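Long-range contact in pseudouridine synthase (Pyrococcus abyssi, PDB 2AUS), which probably converts uridine to pseudouridine in RNA, as an archaeal Cbf5-type pseudouridine synthase: residues I44-P55 against V85-A96. Residues are numbered along the deposited sequence; the frame is centred on the assembly and turned at random.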
ATOM      1  N   ILE A  44       5.985  11.298 -26.785  1.00 40.52           N
ATOM      2  CA  ILE A  44       5.245  10.494 -25.824  1.00 40.82           C
ATOM      3  C   ILE A  44       4.404   9.440 -26.546  1.00 40.50           C
ATOM      4  O   ILE A  44       4.312   8.301 -26.099  1.00 39.75           O
ATOM      5  CB  ILE A  44       4.346  11.398 -24.944  1.00 41.97           C
ATOM      6  CG1 ILE A  44       5.237  12.253 -24.034  1.00 42.21           C
ATOM      7  CG2 ILE A  44       3.375  10.557 -24.127  1.00 39.34           C
ATOM      8  CD1 ILE A  44       4.473  13.159 -23.085  1.00 44.77           C
ATOM      9  N   GLN A  45       3.815   9.824 -27.674  1.00 40.29           N
ATOM     10  CA  GLN A  45       2.997   8.914 -28.470  1.00 39.88           C
ATOM     11  C   GLN A  45       3.806   7.711 -28.935  1.00 38.74           C
ATOM     12  O   GLN A  45       3.259   6.623 -29.129  1.00 38.64           O
ATOM     13  CB  GLN A  45       2.449   9.634 -29.704  1.00 43.89           C
ATOM     14  CG  GLN A  45       1.242  10.511 -29.456  1.00 52.59           C
ATOM     15  CD  GLN A  45      -0.046   9.711 -29.388  1.00 57.59           C
ATOM     16  OE1 GLN A  45      -0.402   9.003 -30.337  1.00 58.45           O
ATOM     17  NE2 GLN A  45      -0.755   9.821 -28.267  1.00 57.89           N
ATOM     18  N   TYR A  46       5.105   7.918 -29.124  1.00 34.45           N
ATOM     19  CA  TYR A  46       5.995   6.863 -29.584  1.00 35.37           C
ATOM     20  C   TYR A  46       7.140   6.664 -28.609  1.00 36.27           C
ATOM     21  O   TYR A  46       8.273   6.417 -29.015  1.00 36.85           O
ATOM     22  CB  TYR A  46       6.547   7.219 -30.974  1.00 34.94           C
ATOM     23  CG  TYR A  46       5.465   7.307 -32.022  1.00 34.31           C
ATOM     24  CD1 TYR A  46       5.035   6.173 -32.703  1.00 32.87           C
ATOM     25  CD2 TYR A  46       4.795   8.506 -32.254  1.00 35.52           C
ATOM     26  CE1 TYR A  46       3.964   6.228 -33.584  1.00 33.68           C
ATOM     27  CE2 TYR A  46       3.721   8.572 -33.127  1.00 37.42           C
ATOM     28  CZ  TYR A  46       3.309   7.428 -33.784  1.00 36.54           C
ATOM     29  OH  TYR A  46       2.209   7.471 -34.604  1.00 38.57           O
ATOM     30  N   GLY A  47       6.842   6.767 -27.316  1.00 36.92           N
ATOM     31  CA  GLY A  47       7.885   6.611 -26.321  1.00 35.77           C
ATOM     32  C   GLY A  47       7.787   5.355 -25.473  1.00 37.32           C
ATOM     33  O   GLY A  47       6.751   4.691 -25.434  1.00 34.76           O
ATOM     34  N   VAL A  48       8.891   5.035 -24.802  1.00 37.17           N
ATOM     35  CA  VAL A  48       8.977   3.881 -23.909  1.00 38.41           C
ATOM     36  C   VAL A  48       9.630   4.380 -22.630  1.00 37.79           C
ATOM     37  O   VAL A  48      10.616   5.117 -22.681  1.00 38.80           O
ATOM     38  CB  VAL A  48       9.856   2.753 -24.491  1.00 37.69           C
ATOM     39  CG1 VAL A  48       9.135   2.059 -25.628  1.00 42.27           C
ATOM     40  CG2 VAL A  48      11.175   3.335 -24.995  1.00 41.65           C
ATOM     41  N   ILE A  49       9.080   3.990 -21.487  1.00 36.29           N
ATOM     42  CA  ILE A  49       9.622   4.418 -20.204  1.00 35.64           C
ATOM     43  C   ILE A  49      10.463   3.323 -19.578  1.00 36.05           C
ATOM     44  O   ILE A  49      10.053   2.162 -19.539  1.00 36.36           O
ATOM     45  CB  ILE A  49       8.494   4.764 -19.203  1.00 36.42           C
ATOM     46  CG1 ILE A  49       7.606   5.865 -19.778  1.00 35.68           C
ATOM     47  CG2 ILE A  49       9.089   5.207 -17.865  1.00 34.71           C
ATOM     48  CD1 ILE A  49       6.440   6.247 -18.866  1.00 35.43           C
ATOM     49  N   ASN A  50      11.654   3.678 -19.111  1.00 36.36           N
ATOM     50  CA  ASN A  50      12.508   2.707 -18.433  1.00 36.05           C
ATOM     51  C   ASN A  50      12.159   2.916 -16.960  1.00 36.26           C
ATOM     52  O   ASN A  50      12.824   3.656 -16.235  1.00 34.92           O
ATOM     53  CB  ASN A  50      13.976   3.002 -18.706  1.00 37.16           C
ATOM     54  CG  ASN A  50      14.905   2.010 -18.034  1.00 40.31           C
ATOM     55  OD1 ASN A  50      14.508   0.891 -17.699  1.00 40.52           O
ATOM     56  ND2 ASN A  50      16.151   2.413 -17.841  1.00 39.31           N
ATOM     57  N   LEU A  51      11.081   2.268 -16.536  1.00 34.63           N
ATOM     58  CA  LEU A  51      10.592   2.421 -15.177  1.00 37.05           C
ATOM     59  C   LEU A  51      11.182   1.475 -14.140  1.00 38.06           C
ATOM     60  O   LEU A  51      11.423   0.300 -14.420  1.00 38.31           O
ATOM     61  CB  LEU A  51       9.075   2.267 -15.172  1.00 36.44           C
ATOM     62  CG  LEU A  51       8.418   2.700 -13.861  1.00 40.13           C
ATOM     63  CD1 LEU A  51       8.127   4.210 -13.916  1.00 36.00           C
ATOM     64  CD2 LEU A  51       7.141   1.917 -13.643  1.00 36.35           C
ATOM     65  N   ASP A  52      11.413   2.002 -12.942  1.00 38.63           N
ATOM     66  CA  ASP A  52      11.920   1.194 -11.832  1.00 40.11           C
ATOM     67  C   ASP A  52      10.651   0.814 -11.093  1.00 40.12           C
ATOM     68  O   ASP A  52      10.112   1.613 -10.324  1.00 38.77           O
ATOM     69  CB  ASP A  52      12.815   2.017 -10.894  1.00 42.39           C
ATOM     70  CG  ASP A  52      13.510   1.158  -9.829  1.00 44.82           C
ATOM     71  OD1 ASP A  52      13.049   0.027  -9.557  1.00 45.23           O
ATOM     72  OD2 ASP A  52      14.522   1.617  -9.255  1.00 44.82           O
ATOM     73  N   LYS A  53      10.156  -0.389 -11.356  1.00 39.17           N
ATOM     74  CA  LYS A  53       8.933  -0.850 -10.720  1.00 39.12           C
ATOM     75  C   LYS A  53       9.102  -0.963  -9.207  1.00 40.85           C
ATOM     76  O   LYS A  53      10.103  -1.486  -8.722  1.00 40.88           O
ATOM     77  CB  LYS A  53       8.528  -2.216 -11.282  1.00 40.21           C
ATOM     78  CG  LYS A  53       7.350  -2.859 -10.561  1.00 38.85           C
ATOM     79  CD  LYS A  53       7.165  -4.309 -10.970  1.00 40.76           C
ATOM     80  CE  LYS A  53       6.030  -4.961 -10.187  1.00 39.94           C
ATOM     81  NZ  LYS A  53       6.255  -4.854  -8.709  1.00 41.28           N
ATOM     82  N   PRO A  54       8.137  -0.450  -8.439  1.00 41.29           N
ATOM     83  CA  PRO A  54       8.272  -0.558  -6.986  1.00 44.72           C
ATOM     84  C   PRO A  54       7.698  -1.906  -6.554  1.00 44.85           C
ATOM     85  O   PRO A  54       6.796  -2.438  -7.204  1.00 46.51           O
ATOM     86  CB  PRO A  54       7.431   0.612  -6.479  1.00 43.68           C
ATOM     87  CG  PRO A  54       6.292   0.615  -7.457  1.00 43.80           C
ATOM     88  CD  PRO A  54       6.998   0.411  -8.802  1.00 42.47           C
ATOM     89  N   PRO A  55       8.223  -2.490  -5.466  1.00 46.59           N
ATOM     90  CA  PRO A  55       7.684  -3.780  -5.020  1.00 46.38           C
ATOM     91  C   PRO A  55       6.276  -3.560  -4.469  1.00 48.24           C
ATOM     92  O   PRO A  55       5.974  -2.491  -3.931  1.00 48.09           O
ATOM     93  CB  PRO A  55       8.663  -4.201  -3.932  1.00 46.60           C
ATOM     94  CG  PRO A  55       9.040  -2.888  -3.316  1.00 47.02           C
ATOM     95  CD  PRO A  55       9.261  -2.004  -4.539  1.00 45.77           C
ATOM     96  N   VAL A  85       8.628  -8.232  -6.888  1.00 43.64           N
ATOM     97  CA  VAL A  85       9.861  -7.856  -7.574  1.00 42.45           C
ATOM     98  C   VAL A  85       9.920  -6.390  -8.006  1.00 40.66           C
ATOM     99  O   VAL A  85       8.930  -5.819  -8.454  1.00 41.31           O
ATOM    100  CB  VAL A  85      10.079  -8.745  -8.817  1.00 44.12           C
ATOM    101  CG1 VAL A  85      11.438  -8.434  -9.462  1.00 42.53           C
ATOM    102  CG2 VAL A  85       9.987 -10.213  -8.418  1.00 42.57           C
ATOM    103  N   SER A  86      11.091  -5.782  -7.868  1.00 40.64           N
ATOM    104  CA  SER A  86      11.261  -4.388  -8.265  1.00 40.96           C
ATOM    105  C   SER A  86      12.276  -4.304  -9.405  1.00 40.33           C
ATOM    106  O   SER A  86      12.847  -5.316  -9.817  1.00 39.60           O
ATOM    107  CB  SER A  86      11.751  -3.555  -7.077  1.00 39.43           C
ATOM    108  OG  SER A  86      13.097  -3.857  -6.773  1.00 39.39           O
ATOM    109  N   GLY A  87      12.497  -3.095  -9.915  1.00 39.01           N
ATOM    110  CA  GLY A  87      13.471  -2.924 -10.976  1.00 37.69           C
ATOM    111  C   GLY A  87      12.963  -2.581 -12.368  1.00 36.46           C
ATOM    112  O   GLY A  87      11.791  -2.262 -12.583  1.00 34.26           O
ATOM    113  N   VAL A  88      13.882  -2.683 -13.319  1.00 37.34           N
ATOM    114  CA  VAL A  88      13.640  -2.373 -14.718  1.00 36.85           C
ATOM    115  C   VAL A  88      12.362  -2.947 -15.301  1.00 36.26           C
ATOM    116  O   VAL A  88      12.221  -4.158 -15.491  1.00 36.96           O
ATOM    117  CB  VAL A  88      14.839  -2.816 -15.570  1.00 36.46           C
ATOM    118  CG1 VAL A  88      14.601  -2.488 -17.040  1.00 35.16           C
ATOM    119  CG2 VAL A  88      16.095  -2.115 -15.068  1.00 36.68           C
ATOM    120  N   LEU A  89      11.421  -2.058 -15.582  1.00 37.14           N
ATOM    121  CA  LEU A  89      10.151  -2.447 -16.173  1.00 36.70           C
ATOM    122  C   LEU A  89       9.876  -1.538 -17.365  1.00 36.82           C
ATOM    123  O   LEU A  89       9.354  -0.429 -17.211  1.00 33.98           O
ATOM    124  CB  LEU A  89       9.006  -2.314 -15.159  1.00 36.57           C
ATOM    125  CG  LEU A  89       7.661  -2.751 -15.735  1.00 36.52           C
ATOM    126  CD1 LEU A  89       7.663  -4.263 -15.929  1.00 38.61           C
ATOM    127  CD2 LEU A  89       6.538  -2.335 -14.811  1.00 36.68           C
ATOM    128  N   PRO A  90      10.242  -1.987 -18.575  1.00 36.50           N
ATOM    129  CA  PRO A  90       9.996  -1.153 -19.754  1.00 36.64           C
ATOM    130  C   PRO A  90       8.498  -1.033 -20.003  1.00 37.06           C
ATOM    131  O   PRO A  90       7.786  -2.038 -20.071  1.00 37.27           O
ATOM    132  CB  PRO A  90      10.699  -1.916 -20.875  1.00 37.00           C
ATOM    133  CG  PRO A  90      11.800  -2.626 -20.164  1.00 36.39           C
ATOM    134  CD  PRO A  90      11.094  -3.134 -18.917  1.00 34.97           C
ATOM    135  N   VAL A  91       8.017   0.195 -20.125  1.00 35.99           N
ATOM    136  CA  VAL A  91       6.603   0.421 -20.379  1.00 37.34           C
ATOM    137  C   VAL A  91       6.473   1.252 -21.653  1.00 38.69           C
ATOM    138  O   VAL A  91       6.860   2.425 -21.681  1.00 38.06           O
ATOM    139  CB  VAL A  91       5.926   1.171 -19.200  1.00 36.49           C
ATOM    140  CG1 VAL A  91       4.437   1.333 -19.466  1.00 33.74           C
ATOM    141  CG2 VAL A  91       6.132   0.400 -17.905  1.00 35.57           C
ATOM    142  N   ALA A  92       5.954   0.632 -22.710  1.00 36.60           N
ATOM    143  CA  ALA A  92       5.771   1.321 -23.985  1.00 37.72           C
ATOM    144  C   ALA A  92       4.463   2.108 -23.918  1.00 39.33           C
ATOM    145  O   ALA A  92       3.476   1.637 -23.347  1.00 39.00           O
ATOM    146  CB  ALA A  92       5.739   0.307 -25.133  1.00 34.96           C
ATOM    147  N   LEU A  93       4.458   3.300 -24.507  1.00 38.11           N
ATOM    148  CA  LEU A  93       3.286   4.169 -24.459  1.00 39.52           C
ATOM    149  C   LEU A  93       2.525   4.372 -25.770  1.00 41.68           C
ATOM    150  O   LEU A  93       3.105   4.390 -26.860  1.00 39.70           O
ATOM    151  CB  LEU A  93       3.694   5.556 -23.948  1.00 38.74           C
ATOM    152  CG  LEU A  93       4.703   5.614 -22.800  1.00 38.09           C
ATOM    153  CD1 LEU A  93       5.101   7.061 -22.566  1.00 38.60           C
ATOM    154  CD2 LEU A  93       4.101   5.002 -21.532  1.00 36.98           C
ATOM    155  N   GLU A  94       1.216   4.547 -25.630  1.00 42.35           N
ATOM    156  CA  GLU A  94       0.323   4.815 -26.746  1.00 43.46           C
ATOM    157  C   GLU A  94       0.620   4.024 -28.019  1.00 41.41           C
ATOM    158  O   GLU A  94       0.521   2.800 -28.043  1.00 41.34           O
ATOM    159  CB  GLU A  94       0.358   6.321 -27.042  1.00 45.77           C
ATOM    160  CG  GLU A  94       0.087   7.193 -25.816  1.00 50.18           C
ATOM    161  CD  GLU A  94      -1.403   7.353 -25.508  1.00 54.32           C
ATOM    162  OE1 GLU A  94      -2.151   6.356 -25.591  1.00 55.76           O
ATOM    163  OE2 GLU A  94      -1.828   8.481 -25.175  1.00 57.86           O
ATOM    164  N   ARG A  95       0.995   4.741 -29.073  1.00 41.69           N
ATOM    165  CA  ARG A  95       1.290   4.143 -30.373  1.00 42.40           C
ATOM    166  C   ARG A  95       2.459   3.160 -30.387  1.00 41.68           C
ATOM    167  O   ARG A  95       2.556   2.321 -31.280  1.00 39.83           O
ATOM    168  CB  ARG A  95       1.548   5.257 -31.387  1.00 44.92           C
ATOM    169  CG  ARG A  95       0.332   6.114 -31.689  1.00 50.28           C
ATOM    170  CD  ARG A  95      -0.473   5.516 -32.823  1.00 58.16           C
ATOM    171  NE  ARG A  95       0.379   5.288 -33.991  1.00 64.13           N
ATOM    172  CZ  ARG A  95      -0.042   4.761 -35.136  1.00 66.58           C
ATOM    173  NH1 ARG A  95      -1.316   4.405 -35.275  1.00 68.87           N
ATOM    174  NH2 ARG A  95       0.812   4.577 -36.134  1.00 66.97           N
ATOM    175  N   ALA A  96       3.345   3.265 -29.401  1.00 40.28           N
ATOM    176  CA  ALA A  96       4.500   2.380 -29.311  1.00 40.49           C
ATOM    177  C   ALA A  96       4.239   1.160 -28.426  1.00 39.99           C
ATOM    178  O   ALA A  96       5.085   0.268 -28.319  1.00 39.26           O
ATOM    179  CB  ALA A  96       5.690   3.149 -28.769  1.00 39.60           C
TER
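Four backbone carbonyl oxygens surround the ammonium of Lys-53 and share its three N-H groups: Val-85 O across the contact, 2.9 Å from NZ, Pro-54 O of the next residue in its own chain, also 2.9 Å from NZ, and Pro-57 O and Pro-83 O beyond. Strands 47-53 and 88-93 form an antiparallel pair inside a mixed sheet of the TruB-type pseudouridine synthase fold, 47-53 also pairing with strands 214-215 and 241-242. The lysine chain runs extended as far as CE and bends only at chi4 (-56°), which swings NZ in among these oxygens. A methionine here has no N-H to offer, and the four carbonyls would probably be left without this partner, the chain after strand 47-53 and the chain leading into strand 88-93 freer to shift. Ile-49 and Val-91 exchange two backbone bonds, the one from Ile-49 N to Val-91 O almost straight at 175°; Leu-51 and Leu-89 bond both ways too. Where the second chain turns its corner, Gly-87 N gives a bond to Lys-53 O and a weak one to Asp-52 OD1, while the other carboxylate oxygen of Asp-52 makes a salt bridge with Arg-201. Ile-49, Leu-51, Leu-89 and Val-91 share one face, packed against helices 59-69 and 217-228; Val-48, Asn-50, Val-88 and Pro-90 on the other meet Phe-208. There Asn-50 OD1 rests 3.4 Å from Val-88 CG1, buried without a polar partner, whereas its ND2 bonds Thr-213. The side chain of Leu-93 crosses that of Ile-49 at about a right angle. At the far end Arg-95 CB lies over one face of the Tyr-46 ring in a CH-pi contact. Bends at chi2 and chi3 carry NE to Tyr-46 OH for a weak 2.9 Å hydrogen bond, and NH2 bonds Phe-324 O.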